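Local coordinates for protein arabinosyltransferase C (Mycobacterium tuberculosis, PDB 3PTY) that probably polymerises arabinose into the arabinan of arabinogalactan, this chain being its C-terminal, lectin-like carbohydrate-binding domain, at residues E35-E40 / R337-L342; G107-P112 / R118-Y123; L164-A169 / A328-D333. One frame throughout, in Å; residues are numbered along the deposited sequence.

Contact 1 (E35-E40 / R337-L342). With AFO (octyl alpha-D-arabinofuranoside), chain B.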
loop_
_atom_site.group_PDB
_atom_site.type_symbol
_atom_site.label_atom_id
_atom_site.label_comp_id
_atom_site.label_asym_id
_atom_site.label_seq_id
_atom_site.Cartn_x
_atom_site.Cartn_y
_atom_site.Cartn_z
ATOM N N GLU A 35 -20.061 3.276 -1.617
ATOM C CA GLU A 35 -21.422 2.966 -1.196
ATOM C C GLU A 35 -21.472 1.671 -0.382
ATOM O O GLU A 35 -22.462 1.396 0.289
ATOM C CB GLU A 35 -22.340 2.851 -2.421
ATOM C CG GLU A 35 -22.433 4.135 -3.239
ATOM C CD GLU A 35 -23.236 3.976 -4.524
ATOM O OE1 GLU A 35 -23.170 4.890 -5.375
ATOM O OE2 GLU A 35 -23.931 2.946 -4.685
ATOM N N ASP A 36 -20.410 0.875 -0.448
ATOM C CA ASP A 36 -20.403 -0.438 0.212
ATOM C C ASP A 36 -19.572 -0.483 1.493
ATOM O O ASP A 36 -19.760 -1.371 2.325
ATOM C CB ASP A 36 -19.925 -1.523 -0.751
ATOM C CG ASP A 36 -20.961 -1.849 -1.824
ATOM O OD1 ASP A 36 -21.712 -0.940 -2.231
ATOM O OD2 ASP A 36 -21.029 -3.014 -2.260
ATOM N N VAL A 37 -18.638 0.451 1.647
ATOM C CA VAL A 37 -17.891 0.555 2.902
ATOM C C VAL A 37 -18.754 1.308 3.908
ATOM O O VAL A 37 -19.204 2.421 3.638
ATOM C CB VAL A 37 -16.526 1.270 2.713
ATOM C CG1 VAL A 37 -15.820 1.471 4.057
ATOM C CG2 VAL A 37 -15.632 0.471 1.773
ATOM N N LEU A 38 -19.009 0.687 5.055
ATOM C CA LEU A 38 -19.801 1.306 6.110
ATOM C C LEU A 38 -18.874 1.788 7.221
ATOM O O LEU A 38 -18.077 1.016 7.746
ATOM C CB LEU A 38 -20.826 0.308 6.662
ATOM C CG LEU A 38 -21.835 -0.225 5.639
ATOM C CD1 LEU A 38 -22.914 -1.076 6.307
ATOM C CD2 LEU A 38 -22.461 0.930 4.890
ATOM N N VAL A 39 -18.990 3.060 7.582
ATOM C CA VAL A 39 -18.012 3.692 8.461
ATOM C C VAL A 39 -18.625 3.987 9.821
ATOM O O VAL A 39 -19.732 4.517 9.907
ATOM C CB VAL A 39 -17.504 5.009 7.852
ATOM C CG1 VAL A 39 -16.574 5.732 8.822
ATOM C CG2 VAL A 39 -16.807 4.737 6.515
ATOM N N GLU A 40 -17.891 3.646 10.875
ATOM C CA GLU A 40 -18.346 3.843 12.242
ATOM C C GLU A 40 -17.495 4.919 12.901
ATOM O O GLU A 40 -16.484 4.618 13.534
ATOM C CB GLU A 40 -18.232 2.525 13.021
ATOM C CG GLU A 40 -18.600 2.639 14.484
ATOM C CD GLU A 40 -18.338 1.356 15.268
ATOM O OE1 GLU A 40 -17.470 0.550 14.858
ATOM O OE2 GLU A 40 -19.005 1.171 16.306
ATOM N N ARG A 337 -14.453 -9.400 5.700
ATOM C CA ARG A 337 -13.362 -9.023 4.801
ATOM C C ARG A 337 -12.593 -7.798 5.314
ATOM O O ARG A 337 -13.193 -6.771 5.633
ATOM C CB ARG A 337 -13.918 -8.763 3.391
ATOM C CG ARG A 337 -12.982 -7.990 2.474
ATOM C CD ARG A 337 -11.805 -8.828 2.066
ATOM N NE ARG A 337 -12.217 -9.890 1.158
ATOM C CZ ARG A 337 -11.388 -10.775 0.625
ATOM N NH1 ARG A 337 -10.089 -10.725 0.904
ATOM N NH2 ARG A 337 -11.861 -11.709 -0.184
ATOM N N ASP A 338 -11.270 -7.919 5.409
ATOM C CA ASP A 338 -10.410 -6.760 5.658
ATOM C C ASP A 338 -10.240 -6.017 4.324
ATOM O O ASP A 338 -9.327 -6.299 3.553
ATOM C CB ASP A 338 -9.048 -7.211 6.217
ATOM C CG ASP A 338 -8.237 -6.055 6.810
ATOM O OD1 ASP A 338 -8.742 -4.916 6.851
ATOM O OD2 ASP A 338 -7.088 -6.289 7.231
ATOM N N TRP A 339 -11.144 -5.088 4.035
ATOM C CA TRP A 339 -11.181 -4.462 2.709
ATOM C C TRP A 339 -10.025 -3.492 2.479
ATOM O O TRP A 339 -9.622 -3.256 1.337
ATOM C CB TRP A 339 -12.510 -3.729 2.487
ATOM C CG TRP A 339 -12.659 -2.496 3.336
ATOM C CD1 TRP A 339 -13.222 -2.417 4.584
ATOM C CD2 TRP A 339 -12.230 -1.169 3.004
ATOM N NE1 TRP A 339 -13.165 -1.126 5.045
ATOM C CE2 TRP A 339 -12.563 -0.341 4.097
ATOM C CE3 TRP A 339 -11.593 -0.606 1.894
ATOM C CZ2 TRP A 339 -12.279 1.023 4.107
ATOM C CZ3 TRP A 339 -11.311 0.758 1.910
ATOM C CH2 TRP A 339 -11.657 1.552 3.005
ATOM N N GLY A 340 -9.516 -2.929 3.570
ATOM C CA GLY A 340 -8.601 -1.794 3.519
ATOM C C GLY A 340 -8.941 -0.900 4.695
ATOM O O GLY A 340 -9.583 -1.357 5.641
ATOM N N ALA A 341 -8.541 0.366 4.648
ATOM C CA ALA A 341 -8.740 1.251 5.790
ATOM C C ALA A 341 -9.083 2.667 5.359
ATOM O O ALA A 341 -8.533 3.180 4.388
ATOM C CB ALA A 341 -7.483 1.271 6.674
ATOM N N LEU A 342 -10.000 3.289 6.087
ATOM C CA LEU A 342 -10.235 4.721 5.954
ATOM C C LEU A 342 -9.607 5.384 7.169
ATOM O O LEU A 342 -9.814 4.929 8.289
ATOM C CB LEU A 342 -11.737 5.011 5.935
ATOM C CG LEU A 342 -12.126 6.493 5.966
ATOM C CD1 LEU A 342 -11.603 7.198 4.725
ATOM C CD2 LEU A 342 -13.643 6.658 6.079
HETATM C C1 AFO B . -10.745 -10.426 -4.790
HETATM O O1 AFO B . -12.068 -10.573 -4.269
HETATM C C2 AFO B . -10.700 -9.076 -5.497
HETATM O O2 AFO B . -9.529 -8.324 -5.150
HETATM C C3 AFO B . -10.742 -9.380 -6.981
HETATM O O3 AFO B . -11.905 -8.769 -7.530
HETATM C C4 AFO B . -10.877 -10.893 -7.078
HETATM O O4 AFO B . -10.514 -11.420 -5.794
HETATM C C5 AFO B . -10.032 -11.505 -8.192
HETATM O O5 AFO B . -10.553 -12.799 -8.532
HETATM C "C1'" AFO B . -12.310 -11.834 -3.649
HETATM C "C2'" AFO B . -13.812 -11.943 -3.414
HETATM C "C3'" AFO B . -14.159 -12.951 -2.321
HETATM C "C4'" AFO B . -15.665 -13.189 -2.318
HETATM C "C5'" AFO B . -16.413 -12.017 -2.947
HETATM C "C6'" AFO B . -16.503 -10.805 -2.022
HETATM C "C7'" AFO B . -17.052 -9.593 -2.768
HETATM C "C8'" AFO B . -17.236 -8.412 -1.841
#

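Contact 2 (G107-P112 / R118-Y123)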
loop_
_atom_site.group_PDB
_atom_site.type_symbol
_atom_site.label_atom_id
_atom_site.label_comp_id
_atom_site.label_asym_id
_atom_site.label_seq_id
_atom_site.Cartn_x
_atom_site.Cartn_y
_atom_site.Cartn_z
ATOM N N GLY A 107 0.270 3.703 21.101
ATOM C CA GLY A 107 1.227 3.764 22.191
ATOM C C GLY A 107 0.597 3.998 23.554
ATOM O O GLY A 107 -0.190 3.176 24.045
ATOM N N THR A 108 0.943 5.131 24.163
ATOM C CA THR A 108 0.531 5.452 25.528
ATOM C C THR A 108 0.068 6.906 25.676
ATOM O O THR A 108 0.596 7.804 25.016
ATOM C CB THR A 108 1.679 5.175 26.524
ATOM O OG1 THR A 108 1.740 3.770 26.804
ATOM C CG2 THR A 108 1.469 5.935 27.823
ATOM N N THR A 109 -0.921 7.129 26.539
ATOM C CA THR A 109 -1.417 8.476 26.813
ATOM C C THR A 109 -0.937 8.989 28.169
ATOM O O THR A 109 -0.564 8.205 29.043
ATOM C CB THR A 109 -2.960 8.541 26.781
ATOM O OG1 THR A 109 -3.507 7.604 27.719
ATOM C CG2 THR A 109 -3.483 8.228 25.383
ATOM N N ALA A 110 -0.955 10.308 28.339
ATOM C CA ALA A 110 -0.561 10.928 29.599
ATOM C C ALA A 110 -1.560 10.592 30.705
ATOM O O ALA A 110 -1.185 10.057 31.751
ATOM C CB ALA A 110 -0.438 12.436 29.432
ATOM N N ALA A 111 -2.831 10.905 30.465
ATOM C CA ALA A 111 -3.886 10.661 31.442
ATOM C C ALA A 111 -4.532 9.285 31.240
ATOM O O ALA A 111 -4.693 8.829 30.112
ATOM C CB ALA A 111 -4.938 11.765 31.370
ATOM N N PRO A 112 -4.905 8.620 32.343
ATOM C CA PRO A 112 -5.499 7.283 32.242
ATOM C C PRO A 112 -6.951 7.348 31.781
ATOM O O PRO A 112 -7.615 8.369 31.946
ATOM C CB PRO A 112 -5.436 6.751 33.684
ATOM C CG PRO A 112 -4.674 7.800 34.486
ATOM C CD PRO A 112 -4.824 9.080 33.736
ATOM N N ARG A 118 -3.574 3.465 30.445
ATOM C CA ARG A 118 -2.927 4.496 29.650
ATOM C C ARG A 118 -2.670 4.019 28.210
ATOM O O ARG A 118 -1.970 4.676 27.447
ATOM C CB ARG A 118 -1.638 4.985 30.321
ATOM C CG ARG A 118 -1.898 5.753 31.620
ATOM C CD ARG A 118 -0.632 5.987 32.433
ATOM N NE ARG A 118 0.180 7.080 31.902
ATOM C CZ ARG A 118 1.332 6.912 31.258
ATOM N NH1 ARG A 118 1.816 5.690 31.066
ATOM N NH2 ARG A 118 2.005 7.965 30.809
ATOM N N ALA A 119 -3.237 2.873 27.842
ATOM C CA ALA A 119 -3.121 2.390 26.467
ATOM C C ALA A 119 -3.822 3.367 25.525
ATOM O O ALA A 119 -4.953 3.767 25.776
ATOM C CB ALA A 119 -3.734 1.002 26.340
ATOM N N ARG A 120 -3.154 3.772 24.451
ATOM C CA ARG A 120 -3.800 4.643 23.479
ATOM C C ARG A 120 -4.796 3.809 22.679
ATOM O O ARG A 120 -4.439 2.764 22.135
ATOM C CB ARG A 120 -2.770 5.296 22.552
ATOM C CG ARG A 120 -3.339 6.408 21.681
ATOM C CD ARG A 120 -2.237 7.141 20.911
ATOM N NE ARG A 120 -1.287 7.799 21.806
ATOM C CZ ARG A 120 -1.416 9.047 22.247
ATOM N NH1 ARG A 120 -2.457 9.780 21.874
ATOM N NH2 ARG A 120 -0.505 9.564 23.062
ATOM N N LEU A 121 -6.046 4.260 22.629
ATOM C CA LEU A 121 -7.120 3.477 22.015
ATOM C C LEU A 121 -7.306 3.836 20.547
ATOM O O LEU A 121 -7.149 4.988 20.175
ATOM C CB LEU A 121 -8.437 3.726 22.750
ATOM C CG LEU A 121 -8.442 3.389 24.244
ATOM C CD1 LEU A 121 -9.836 3.577 24.825
ATOM C CD2 LEU A 121 -7.945 1.974 24.458
ATOM N N PRO A 122 -7.674 2.849 19.715
ATOM C CA PRO A 122 -7.894 3.094 18.286
ATOM C C PRO A 122 -9.303 3.591 17.986
ATOM O O PRO A 122 -10.132 3.675 18.892
ATOM C CB PRO A 122 -7.714 1.699 17.692
ATOM C CG PRO A 122 -8.373 0.806 18.743
ATOM C CD PRO A 122 -7.947 1.441 20.075
ATOM N N TYR A 123 -9.555 3.921 16.719
ATOM C CA TYR A 123 -10.906 4.159 16.205
ATOM C C TYR A 123 -11.648 5.294 16.886
ATOM O O TYR A 123 -12.878 5.356 16.839
ATOM C CB TYR A 123 -11.742 2.878 16.281
ATOM C CG TYR A 123 -11.069 1.685 15.642
ATOM C CD1 TYR A 123 -10.965 0.477 16.321
ATOM C CD2 TYR A 123 -10.525 1.772 14.366
ATOM C CE1 TYR A 123 -10.345 -0.610 15.749
ATOM C CE2 TYR A 123 -9.904 0.684 13.780
ATOM C CZ TYR A 123 -9.818 -0.501 14.475
ATOM O OH TYR A 123 -9.207 -1.588 13.902
HETATM O O HOH W 1 -5.947 6.837 27.104
#

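Contact 3 (L164-A169 / A328-D333)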
loop_
_atom_site.group_PDB
_atom_site.type_symbol
_atom_site.label_atom_id
_atom_site.label_comp_id
_atom_site.label_asym_id
_atom_site.label_seq_id
_atom_site.Cartn_x
_atom_site.Cartn_y
_atom_site.Cartn_z
ATOM N N LEU A 164 -23.960 -6.455 13.396
ATOM C CA LEU A 164 -22.812 -7.124 13.994
ATOM C C LEU A 164 -22.668 -6.746 15.452
ATOM O O LEU A 164 -22.973 -5.618 15.839
ATOM C CB LEU A 164 -21.526 -6.682 13.296
ATOM C CG LEU A 164 -21.359 -6.926 11.796
ATOM C CD1 LEU A 164 -20.111 -6.203 11.313
ATOM C CD2 LEU A 164 -21.267 -8.417 11.506
ATOM N N LEU A 165 -22.176 -7.687 16.250
ATOM C CA LEU A 165 -21.715 -7.382 17.593
ATOM C C LEU A 165 -20.202 -7.283 17.465
ATOM O O LEU A 165 -19.552 -8.214 16.981
ATOM C CB LEU A 165 -22.110 -8.506 18.550
ATOM C CG LEU A 165 -21.891 -8.375 20.062
ATOM C CD1 LEU A 165 -20.411 -8.286 20.423
ATOM C CD2 LEU A 165 -22.658 -7.200 20.625
ATOM N N VAL A 166 -19.641 -6.151 17.868
ATOM C CA VAL A 166 -18.228 -5.895 17.623
ATOM C C VAL A 166 -17.477 -5.663 18.921
ATOM O O VAL A 166 -17.991 -5.030 19.842
ATOM C CB VAL A 166 -18.044 -4.681 16.687
ATOM C CG1 VAL A 166 -16.590 -4.196 16.690
ATOM C CG2 VAL A 166 -18.502 -5.041 15.278
ATOM N N VAL A 167 -16.258 -6.185 18.986
ATOM C CA VAL A 167 -15.372 -5.915 20.107
ATOM C C VAL A 167 -14.011 -5.498 19.564
ATOM O O VAL A 167 -13.395 -6.231 18.799
ATOM C CB VAL A 167 -15.193 -7.168 20.988
ATOM C CG1 VAL A 167 -14.057 -6.963 21.985
ATOM C CG2 VAL A 167 -16.501 -7.500 21.700
ATOM N N THR A 168 -13.549 -4.313 19.943
ATOM C CA THR A 168 -12.184 -3.911 19.606
ATOM C C THR A 168 -11.182 -4.651 20.501
ATOM O O THR A 168 -11.294 -4.618 21.730
ATOM C CB THR A 168 -12.016 -2.400 19.729
ATOM O OG1 THR A 168 -12.851 -1.768 18.749
ATOM C CG2 THR A 168 -10.557 -1.993 19.496
ATOM N N ALA A 169 -10.217 -5.331 19.883
ATOM C CA ALA A 169 -9.300 -6.208 20.612
ATOM C C ALA A 169 -7.883 -6.104 20.066
ATOM O O ALA A 169 -7.681 -5.697 18.923
ATOM C CB ALA A 169 -9.782 -7.670 20.521
ATOM N N ALA A 328 -13.128 3.066 12.349
ATOM C CA ALA A 328 -13.680 1.725 12.211
ATOM C C ALA A 328 -14.543 1.664 10.954
ATOM O O ALA A 328 -15.328 2.568 10.695
ATOM C CB ALA A 328 -14.501 1.364 13.444
ATOM N N SER A 329 -14.399 0.607 10.165
ATOM C CA SER A 329 -15.247 0.455 8.989
ATOM C C SER A 329 -15.461 -1.018 8.648
ATOM O O SER A 329 -14.685 -1.876 9.069
ATOM C CB SER A 329 -14.635 1.185 7.788
ATOM O OG SER A 329 -13.478 0.503 7.337
ATOM N N TYR A 330 -16.504 -1.291 7.863
ATOM C CA TYR A 330 -16.914 -2.657 7.539
ATOM C C TYR A 330 -17.414 -2.700 6.105
ATOM O O TYR A 330 -18.071 -1.772 5.652
ATOM C CB TYR A 330 -18.044 -3.103 8.482
ATOM C CG TYR A 330 -17.739 -2.776 9.927
ATOM C CD1 TYR A 330 -18.061 -1.539 10.454
ATOM C CD2 TYR A 330 -17.100 -3.695 10.752
ATOM C CE1 TYR A 330 -17.768 -1.219 11.767
ATOM C CE2 TYR A 330 -16.799 -3.380 12.080
ATOM C CZ TYR A 330 -17.139 -2.142 12.574
ATOM O OH TYR A 330 -16.850 -1.803 13.879
ATOM N N LEU A 331 -17.114 -3.779 5.391
ATOM C CA LEU A 331 -17.610 -3.936 4.022
ATOM C C LEU A 331 -18.976 -4.624 4.035
ATOM O O LEU A 331 -19.089 -5.779 4.439
ATOM C CB LEU A 331 -16.626 -4.763 3.193
ATOM C CG LEU A 331 -16.989 -4.959 1.721
ATOM C CD1 LEU A 331 -17.046 -3.609 1.002
ATOM C CD2 LEU A 331 -15.992 -5.899 1.042
ATOM N N LYS A 332 -20.008 -3.916 3.586
ATOM C CA LYS A 332 -21.377 -4.451 3.558
ATOM C C LYS A 332 -21.514 -5.822 2.864
ATOM O O LYS A 332 -22.297 -6.681 3.298
ATOM C CB LYS A 332 -22.301 -3.435 2.882
ATOM C CG LYS A 332 -23.738 -3.882 2.745
ATOM C CD LYS A 332 -24.611 -2.765 2.184
ATOM C CE LYS A 332 -24.163 -2.364 0.790
ATOM N NZ LYS A 332 -25.223 -1.603 0.069
ATOM N N ASP A 333 -20.749 -6.021 1.795
ATOM C CA ASP A 333 -20.785 -7.261 1.005
ATOM C C ASP A 333 -20.145 -8.478 1.679
ATOM O O ASP A 333 -20.422 -9.616 1.299
ATOM C CB ASP A 333 -20.112 -7.041 -0.346
ATOM C CG ASP A 333 -20.674 -5.845 -1.082
ATOM O OD1 ASP A 333 -20.104 -4.742 -0.935
ATOM O OD2 ASP A 333 -21.695 -6.009 -1.783
#

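Contact 1 (E35-E40 / R337-L342)
In the mixed beta sheet of the domain, Val37 and Val39 of strand 37-40 meet Trp339, in the loop before strand 341-347, and Leu342 on that strand, on one face of strand 322-331, which lies between the two in the sheet. Val37 carries its CG2 methyl onto the indole: CG2 stands 3.9 Å from the centroid of the six-membered ring of Trp339, a CH-pi contact only 9° off the ring normal. Its other branch, CG1, is anti to the backbone N and reaches CZ2 of Trp339 at 3.6 Å, so both methyls rest on the same side chain. The opposite face of the indole is met, toward its rim, by the chain's own Ala341 N. Further along, Val39 CG2 packs at 3.7 Å against CD2 of Leu342, the two side chains crossing at about a right angle. Leu253 of helix 253-257 packs against Val37, Val39 and Leu342. At the outer end, Arg337 bends at chi2 and chi3 and brings NH2 to within 3.4 Å of C3' of the octyl arabinofuranoside, which lies at the edge of the guanidinium. Asn22 ND2 of this chain and Trp267 O of the second subunit hydrogen-bond this ligand. The pairing of the two segments is thus purely apolar, while the buried indole NE1 is satisfied by Ser329 OG, a bond that, with the Val37 methyl, helps fix the rotation of the ring.

Contact 2 (G107-P112 / R118-Y123)
With OG1 of Thr109 held between the backbone N and the carbonyl carbon (chi1 57°), its CG2 methyl is turned onto the guanidinium of Arg120, whose chain runs extended until it bends at chi3 (-62°). The methyl sits over the centre of one face, 3.8 Å from CZ of Arg120. That bend also lets Arg120 NH2 donate to Thr108 O at 2.9 Å, from above the carbonyl plane and well short of linear. Between the backbones, Thr108 and Ala119 form a single antiparallel bridge as a non-hydrogen-bonded pair. It is flanked by Arg120 N to Gly107 O at 3.1 Å and Thr109 N to Arg118 O at 2.8 Å. Arg118 bends at chi3 toward the turn end of the segment: its NE gives a nearly straight, longer bond of 3.3 Å to Ala110 O, which lies in the guanidinium plane, while Thr109 O sits over one face of that group without being bonded to it. A water 2.6 Å from Thr109 OG1 makes a weak link to Ala119 O. Thr108 and Ala110 are poorly ordered, as suits a turn at the surface. Arg118 N is held by Asn70 OD1. The whole hairpin-like turn belongs to the long loop between strands 63-65 and 133-134, and the chain leaves it inward: Pro122 packs on Thr168 of strand 164-171, and Tyr123 packs on Thr168 and on Thr326 and Ala328 of strand 322-331.

Contact 3 (L164-A169 / A328-D333)
Tyr330 points its ring at strand 164-171, where Leu164 and Val166 receive it. Leu164 CD1 lies 4.0 Å from CD2 of Tyr330, the two side chains sliding past each other in opposite directions. Val166, two residues along the same strand, comes from the opposite direction: its CG2 is 4.0 Å from CE2 of Tyr330 and its CG1 is 3.7 Å from the phenolic OH. CG2, like Leu164 CD1, meets the ring obliquely, while CG1 sits by the hydroxyl. The torsion of Tyr330 (chi1 -47°) leaves CG anti to the carbonyl carbon and beside the backbone N, and the ring extends across the gap from there. The backbones stay apart, 9.8 Å between the CA atoms of Leu164 and Tyr330, so that the two segments meet through side chains. The contact joins strand 164-171 of the antiparallel sheet, probably part of the lectin-like beta sandwich, to strand 322-331 of the mixed sheet. The hydroxyl, set among methyls, has a polar partner in Glu40 OE1 on the neighbouring strand 37-40, a probable hydrogen bond. Glu40 in turn makes a salt bridge through OE2 with Arg246, whose backbone pairs with that of Val166 and which probably helps to position the carboxylate from a loop beside strand 164-171. One residue on, Leu331 packs against Trp267 of the second subunit, and both Leu331 and Asp333 touch the bound octyl arabinofuranoside.

From the N terminus, residues 35-40 open contact 1, which closes only when the chain returns at 337-342, some 300 residues later, and so encloses nearly all of the domain. Inside that span lie the other two in series: contact 2 closes a short loop of five intervening residues within the longer connection before strand 133-134, and contact 3 then opens at 164-169 and closes at 328-333. None cross. Contacts 1 and 3 share the mixed sheet, in which strand 322-331 separates 37-40 from 341-347; contact 3 adds the antiparallel sheet. Contact 2, at the surface, reaches contact 3 through the outgoing end of its second segment, but does not touch contact 1.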